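Local coordinates for Sodium/calcium exchanger membrane region domain-containing protein (Archaeoglobus fulgidus, PDB 4KPP) that probably carries calcium ions across the membrane in exchange for protons moving the opposite way, as a member of the sodium/calcium exchanger family, at residues L16-W20 and L38-A42; T105-R109 and E316-T320; T149-F153 and A321-L325. One frame throughout, in Å; residues are numbered along the deposited sequence.

Interaction 1: L16-W20 and L38-A42; sequences LTLPW and LSGLA
The indole of Trp-20 lies flat on the backbone and side chain of Ser-39, using the shallow surface that a small residue leaves on a helix. Ser-39 CB stands 4.0 Å from the centroid of the five-membered ring of Trp-20 and only 12° off its normal, a CH-pi contact over the face. Trp-20 CG is turned anti to the backbone N (chi1 178°), which carries the ring across the helix of Leu-38 to Ala-42. The indole NE1 points past this contact, to Met-222 O.

Next to the indole, the methyl of Ala-42 is the bump that fills a hollow between two residues of the other segment: its CB is 3.9 Å from Trp-20 CB, and Thr-17 CA is almost as near. CA pairings run in reversed order, Thr-17 with Ala-42 and Trp-20 with Leu-38, evidence that the segments run in roughly opposite directions. The contact joins two consecutive helices, 18-25 and 32-60, the latter predicted to span the membrane. Helix 202-221 backs the Thr-17 and Ala-42 side through Thr-219.

On the other flank the larger side chains pack. Leu-38 CD2 rests 3.7 Å from Pro-19 CB, while Leu-41 leans on the backbone of Leu-16, its CG 3.5 Å from Leu-16 O; the side chains of Leu-16 and Leu-41 cross at about a right angle.

A water sits between the two backbones, with Pro-19 to one side of it and the Ala-42 methyl to the other. It accepts from Trp-20 N at 2.9 Å and is hydrogen-bonded to Leu-16 O at 2.7 Å, both in one segment, and to Leu-38 O of the other at 2.9 Å.

Interaction 2: T105-R109 and E316-T320; sequences TGANR and EVLLT
Glu-316 OE2 is gripped by two nitrogens of Arg-109. NH2 donates to OE2 of Glu-316 at 2.7 Å with an N-H...O angle of 151°, and NH1 of Arg-109 donates to the same OE2 at 3.0 Å along a more bent path. The guanidinium therefore arrives end-on, both donors converging on one oxygen, and its plane is nearly coplanar with the carboxylate. Glu-316 is folded at chi2 (-67°), which brings its carboxylate round to the helix of Arg-109. The remaining oxygen, OE1, is salt-bridged to Arg-312, and Arg-109 NH2 also bonds Gln-351.

Leu-319 covers one face of the guanidinium, its CD1 3.7 Å from Arg-109 CZ. At the edge, close to the guanidinium plane, lies Thr-320 OG1, which donates to Glu-316 O at 2.6 Å. Thr-320 N reaches the same carbonyl from the opposite face of its plane, so this oxygen takes a helical bond and a side-chain bond together, and the threonine hydroxyl is fixed on its own helix.

Thr-320 touches three residues of the other segment, Thr-105, Asn-108 and Arg-109. Its OG1 is 3.3 Å from Thr-105 CB, and its methyl CG2 meets Asn-108 CB at 3.7 Å. Thr-105 presents its methyl towards Val-317 while its own hydroxyl bonds Thr-101 O. The segment axes run the same way, 9.8 Å apart and inclined by 17°; the long Arg-109/Glu-316 pair bridges this spacing, and the two threonines fill in beside it.

The two segments come from the two sodium/calcium exchanger family regions of the chain, so a buried ion pair links the halves. Because one carboxylate is shared by Arg-109 and Arg-312, Glu-316 probably stays ionised and only partly neutralises each arginine, and the neutral Gln-351 adds a further acceptor.

Interaction 3: T149-F153 and A321-L325; sequences TLYAF and AAQSL. With OLB ((2S)-2,3-dihydroxypropyl (9Z)-octadec-9-enoate), chain E.
The ring of Phe-153 carries Ala-321 CB over one face and Leu-325 at its edge. Ala-321 CB is 3.8 Å from the ring centroid and 17° off the normal, a CH-pi contact displaced towards the CE1-CZ side of the rim. Leu-325 CG approaches CE2 of Phe-153 near the ring plane, at 4.2 Å. Phe-153 CG is anti to the carbonyl carbon (chi1 -85°), which lays the ring across the start of the other segment.

Beside it, Thr-149 turns its methyl inward: CG2 lies 3.3 Å from Ala-321 O. Its OG1 is 3.5 Å from Ser-324 CB, but bonds Leu-145 O and Trp-286 NE1. Away from this interface, Tyr-151 and Leu-150 touch the monoolein; Leu-150 CB is 3.6 Å from C8 of the lipid, while Tyr-151 OH bonds Asp-165.

The end of helix 138-152, with Phe-153 just beyond it, lies against helix 311-331, and Trp-286 touches Ala-152, Ala-321 and Ser-324. Helix 357-377 packs on Ala-322 and Leu-325, and helix 163-182 meets Tyr-151. Helix 311-331 continues towards the calcium site, where Ile-330 lies about 10 Å from Leu-325, side chain to side chain.

How the interactions relate
Interactions 2 and 3 are neighbours on helix 311-331, which offers consecutive segments, 316-320 and 321-325, to helix 96-127 and helix 138-152. Their centres are 9 Å apart and they touch: Gln-323 NE2 probably bonds Arg-109 O, and Leu-318 packs on Phe-153. Their segments alternate along the chain, and helix 311-331 of the second exchanger-family region packs against two helices of the first. Interaction 1 comes earlier in the chain, with its centre about 29 Å from that of interaction 2 and about 36 Å from that of interaction 3, and on the opposite side of the chain's centre from interaction 3. It joins two helices close together in the sequence, whereas the other two tie the family regions together.

Interaction 1: L16-W20 and L38-A42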
# COMPACT_ATOMS: atom_id res chain seq x y z
N LEU A 16 -0.93 22.72 4.03
CA LEU A 16 -0.03 21.90 4.84
C LEU A 16 1.27 21.53 4.11
O LEU A 16 2.25 21.13 4.74
CB LEU A 16 -0.74 20.64 5.34
CG LEU A 16 -1.89 20.82 6.33
CD1 LEU A 16 -2.45 19.46 6.73
CD2 LEU A 16 -1.44 21.59 7.56
N THR A 17 1.27 21.66 2.78
CA THR A 17 2.47 21.43 1.99
C THR A 17 3.39 22.63 2.05
O THR A 17 4.60 22.52 1.83
CB THR A 17 2.15 21.16 0.50
OG1 THR A 17 1.55 22.32 -0.09
CG2 THR A 17 1.20 19.98 0.34
N LEU A 18 2.81 23.79 2.34
CA LEU A 18 3.53 25.07 2.33
C LEU A 18 4.76 25.16 3.25
O LEU A 18 5.79 25.69 2.83
CB LEU A 18 2.57 26.23 2.59
CG LEU A 18 2.06 27.04 1.39
CD1 LEU A 18 2.01 26.20 0.11
CD2 LEU A 18 0.70 27.66 1.69
N PRO A 19 4.67 24.67 4.50
CA PRO A 19 5.86 24.79 5.36
C PRO A 19 7.10 24.17 4.74
O PRO A 19 8.19 24.74 4.83
CB PRO A 19 5.45 24.04 6.63
CG PRO A 19 3.97 24.20 6.69
CD PRO A 19 3.51 24.14 5.26
N TRP A 20 6.93 23.03 4.07
CA TRP A 20 8.05 22.40 3.38
C TRP A 20 8.37 23.08 2.04
O TRP A 20 9.53 23.30 1.72
CB TRP A 20 7.84 20.90 3.18
CG TRP A 20 8.96 20.28 2.42
CD1 TRP A 20 8.89 19.66 1.21
CD2 TRP A 20 10.34 20.25 2.81
NE1 TRP A 20 10.14 19.23 0.82
CE2 TRP A 20 11.05 19.59 1.78
CE3 TRP A 20 11.05 20.72 3.92
CZ2 TRP A 20 12.43 19.38 1.84
CZ3 TRP A 20 12.42 20.51 3.97
CH2 TRP A 20 13.09 19.84 2.94
N LEU A 38 8.26 18.32 8.54
CA LEU A 38 7.75 19.21 7.50
C LEU A 38 7.59 18.51 6.15
O LEU A 38 6.55 18.63 5.50
CB LEU A 38 8.64 20.44 7.37
CG LEU A 38 8.62 21.41 8.55
CD1 LEU A 38 9.43 22.67 8.25
CD2 LEU A 38 7.18 21.78 8.95
N SER A 39 8.62 17.78 5.73
CA SER A 39 8.58 17.06 4.46
C SER A 39 7.56 15.94 4.53
O SER A 39 6.87 15.65 3.55
CB SER A 39 9.96 16.51 4.09
OG SER A 39 10.43 15.66 5.11
N GLY A 40 7.46 15.31 5.70
CA GLY A 40 6.46 14.29 5.95
C GLY A 40 5.06 14.87 5.98
O GLY A 40 4.11 14.23 5.51
N LEU A 41 4.92 16.08 6.52
CA LEU A 41 3.63 16.75 6.51
C LEU A 41 3.17 17.01 5.08
O LEU A 41 2.01 16.80 4.74
CB LEU A 41 3.71 18.07 7.30
CG LEU A 41 2.43 18.91 7.40
CD1 LEU A 41 1.30 18.10 8.03
CD2 LEU A 41 2.68 20.18 8.20
N ALA A 42 4.10 17.44 4.23
CA ALA A 42 3.81 17.68 2.82
C ALA A 42 3.43 16.41 2.07
O ALA A 42 2.52 16.43 1.25
CB ALA A 42 5.00 18.37 2.14
O HOH W 1 4.99 20.97 4.83

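Interaction 2: T105-R109 and E316-T320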
# COMPACT_ATOMS: atom_id res chain seq x y z
N THR A 105 8.68 -4.68 2.65
CA THR A 105 8.12 -5.70 3.52
C THR A 105 7.40 -5.06 4.70
O THR A 105 6.35 -5.54 5.15
CB THR A 105 9.20 -6.67 4.03
OG1 THR A 105 10.27 -5.93 4.63
CG2 THR A 105 9.75 -7.52 2.89
N GLY A 106 7.96 -3.96 5.19
CA GLY A 106 7.32 -3.20 6.25
C GLY A 106 5.96 -2.69 5.82
O GLY A 106 4.98 -2.82 6.56
N ALA A 107 5.91 -2.11 4.63
CA ALA A 107 4.66 -1.58 4.09
C ALA A 107 3.59 -2.67 4.00
O ALA A 107 2.46 -2.48 4.46
CB ALA A 107 4.89 -0.94 2.73
N ASN A 108 3.96 -3.81 3.43
CA ASN A 108 3.04 -4.94 3.28
C ASN A 108 2.51 -5.48 4.59
O ASN A 108 1.31 -5.68 4.75
CB ASN A 108 3.69 -6.07 2.48
CG ASN A 108 3.61 -5.86 0.99
OD1 ASN A 108 2.68 -6.32 0.34
ND2 ASN A 108 4.58 -5.15 0.44
N ARG A 109 3.42 -5.74 5.53
CA ARG A 109 3.03 -6.36 6.80
C ARG A 109 2.24 -5.40 7.69
O ARG A 109 1.33 -5.82 8.40
CB ARG A 109 4.26 -6.92 7.53
CG ARG A 109 4.98 -8.01 6.75
CD ARG A 109 5.53 -9.10 7.66
NE ARG A 109 6.51 -8.58 8.61
CZ ARG A 109 7.81 -8.45 8.35
NH1 ARG A 109 8.28 -8.78 7.16
NH2 ARG A 109 8.63 -7.97 9.27
N GLU A 316 12.81 -11.54 5.94
CA GLU A 316 11.74 -10.55 5.93
C GLU A 316 10.73 -10.84 4.83
O GLU A 316 9.52 -10.75 5.04
CB GLU A 316 12.29 -9.14 5.77
CG GLU A 316 13.12 -8.64 6.95
CD GLU A 316 12.31 -8.45 8.21
OE1 GLU A 316 12.90 -8.48 9.31
OE2 GLU A 316 11.07 -8.27 8.12
N VAL A 317 11.24 -11.20 3.65
CA VAL A 317 10.39 -11.53 2.51
C VAL A 317 9.60 -12.81 2.79
O VAL A 317 8.41 -12.88 2.52
CB VAL A 317 11.21 -11.68 1.22
CG1 VAL A 317 10.36 -12.29 0.10
CG2 VAL A 317 11.78 -10.34 0.79
N LEU A 318 10.29 -13.80 3.35
CA LEU A 318 9.66 -15.07 3.74
C LEU A 318 8.55 -14.83 4.76
O LEU A 318 7.45 -15.39 4.64
CB LEU A 318 10.71 -16.03 4.30
CG LEU A 318 10.23 -17.31 4.98
CD1 LEU A 318 9.42 -18.16 4.02
CD2 LEU A 318 11.40 -18.09 5.55
N LEU A 319 8.84 -14.00 5.75
CA LEU A 319 7.87 -13.65 6.79
C LEU A 319 6.67 -12.96 6.16
O LEU A 319 5.52 -13.24 6.51
CB LEU A 319 8.52 -12.72 7.82
CG LEU A 319 8.11 -12.77 9.30
CD1 LEU A 319 8.74 -11.60 10.04
CD2 LEU A 319 6.61 -12.79 9.50
N THR A 320 6.94 -12.05 5.22
CA THR A 320 5.89 -11.29 4.56
C THR A 320 5.04 -12.20 3.68
O THR A 320 3.82 -12.06 3.64
CB THR A 320 6.48 -10.17 3.69
OG1 THR A 320 7.41 -9.40 4.46
CG2 THR A 320 5.38 -9.25 3.18

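Interaction 3: T149-F153 and A321-L325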
# COMPACT_ATOMS: atom_id res chain seq x y z
N THR A 149 2.00 -14.54 -3.92
CA THR A 149 2.58 -15.10 -2.71
C THR A 149 3.38 -16.37 -3.00
O THR A 149 4.49 -16.55 -2.50
CB THR A 149 1.51 -15.38 -1.66
OG1 THR A 149 0.87 -14.15 -1.29
CG2 THR A 149 2.12 -16.01 -0.42
N LEU A 150 2.81 -17.25 -3.82
CA LEU A 150 3.50 -18.47 -4.24
C LEU A 150 4.78 -18.13 -4.97
O LEU A 150 5.80 -18.81 -4.81
CB LEU A 150 2.60 -19.33 -5.13
CG LEU A 150 1.38 -19.96 -4.45
CD1 LEU A 150 0.66 -20.89 -5.41
CD2 LEU A 150 1.80 -20.70 -3.18
N TYR A 151 4.75 -17.08 -5.78
CA TYR A 151 5.94 -16.66 -6.50
C TYR A 151 6.96 -16.02 -5.57
O TYR A 151 8.16 -16.19 -5.74
CB TYR A 151 5.59 -15.71 -7.64
CG TYR A 151 6.74 -15.54 -8.62
CD1 TYR A 151 6.89 -16.41 -9.69
CD2 TYR A 151 7.67 -14.52 -8.45
CE1 TYR A 151 7.95 -16.26 -10.58
CE2 TYR A 151 8.72 -14.37 -9.34
CZ TYR A 151 8.86 -15.24 -10.39
OH TYR A 151 9.90 -15.09 -11.28
N ALA A 152 6.47 -15.28 -4.57
CA ALA A 152 7.34 -14.59 -3.63
C ALA A 152 8.11 -15.57 -2.73
O ALA A 152 9.16 -15.23 -2.20
CB ALA A 152 6.55 -13.60 -2.79
N PHE A 153 7.57 -16.77 -2.57
CA PHE A 153 8.26 -17.81 -1.80
C PHE A 153 9.53 -18.30 -2.50
O PHE A 153 10.35 -18.99 -1.90
CB PHE A 153 7.34 -19.00 -1.52
CG PHE A 153 6.48 -18.83 -0.31
CD1 PHE A 153 7.05 -18.64 0.94
CD2 PHE A 153 5.09 -18.88 -0.41
CE1 PHE A 153 6.26 -18.49 2.06
CE2 PHE A 153 4.30 -18.73 0.71
CZ PHE A 153 4.89 -18.53 1.95
N ALA A 321 5.69 -13.12 2.99
CA ALA A 321 4.98 -14.09 2.16
C ALA A 321 4.12 -15.00 3.03
O ALA A 321 3.00 -15.35 2.66
CB ALA A 321 5.97 -14.91 1.35
N ALA A 322 4.66 -15.38 4.19
CA ALA A 322 3.95 -16.22 5.13
C ALA A 322 2.70 -15.53 5.66
O ALA A 322 1.63 -16.13 5.70
CB ALA A 322 4.87 -16.62 6.28
N GLN A 323 2.84 -14.27 6.05
CA GLN A 323 1.71 -13.48 6.50
C GLN A 323 0.67 -13.34 5.40
O GLN A 323 -0.53 -13.31 5.66
CB GLN A 323 2.16 -12.08 6.95
CG GLN A 323 1.03 -11.24 7.54
CD GLN A 323 1.33 -9.76 7.51
OE1 GLN A 323 1.93 -9.25 6.57
NE2 GLN A 323 0.91 -9.05 8.55
N SER A 324 1.14 -13.25 4.16
CA SER A 324 0.26 -13.06 3.01
C SER A 324 -0.51 -14.32 2.67
O SER A 324 -1.65 -14.26 2.20
CB SER A 324 1.06 -12.57 1.80
OG SER A 324 1.75 -11.37 2.10
N LEU A 325 0.11 -15.47 2.90
CA LEU A 325 -0.56 -16.76 2.73
C LEU A 325 -1.72 -16.84 3.72
O LEU A 325 -2.84 -17.21 3.36
CB LEU A 325 0.42 -17.90 3.00
CG LEU A 325 0.35 -19.13 2.09
CD1 LEU A 325 0.81 -20.38 2.83
CD2 LEU A 325 -1.05 -19.32 1.50
C1 OLB E . 9.71 -19.83 -11.47
C2 OLB E . 8.99 -20.63 -10.43
C3 OLB E . 7.64 -20.03 -10.20
C4 OLB E . 6.69 -21.10 -9.76
C5 OLB E . 6.24 -20.83 -8.37
O19 OLB E . 9.26 -19.75 -12.60
O20 OLB E . 10.89 -19.19 -11.16
C21 OLB E . 11.56 -18.52 -12.16
C22 OLB E . 12.49 -17.54 -11.53
O23 OLB E . 12.67 -17.88 -10.21
C24 OLB E . 13.80 -17.57 -12.25
C6 OLB E . 5.14 -19.82 -8.38
C7 OLB E . 3.95 -20.38 -9.08
C8 OLB E . 2.75 -19.56 -8.75
C9 OLB E . 2.91 -18.18 -9.30
C10 OLB E . 2.51 -17.90 -10.71
C11 OLB E . 3.30 -16.94 -11.53
C12 OLB E . 2.88 -17.08 -12.96
C13 OLB E . 3.96 -16.59 -13.86
C14 OLB E . 5.13 -17.52 -13.83
C15 OLB E . 6.17 -16.99 -14.75
C16 OLB E . 7.43 -17.79 -14.63
C17 OLB E . 7.18 -19.20 -15.07
C18 OLB E . 8.21 -19.62 -16.07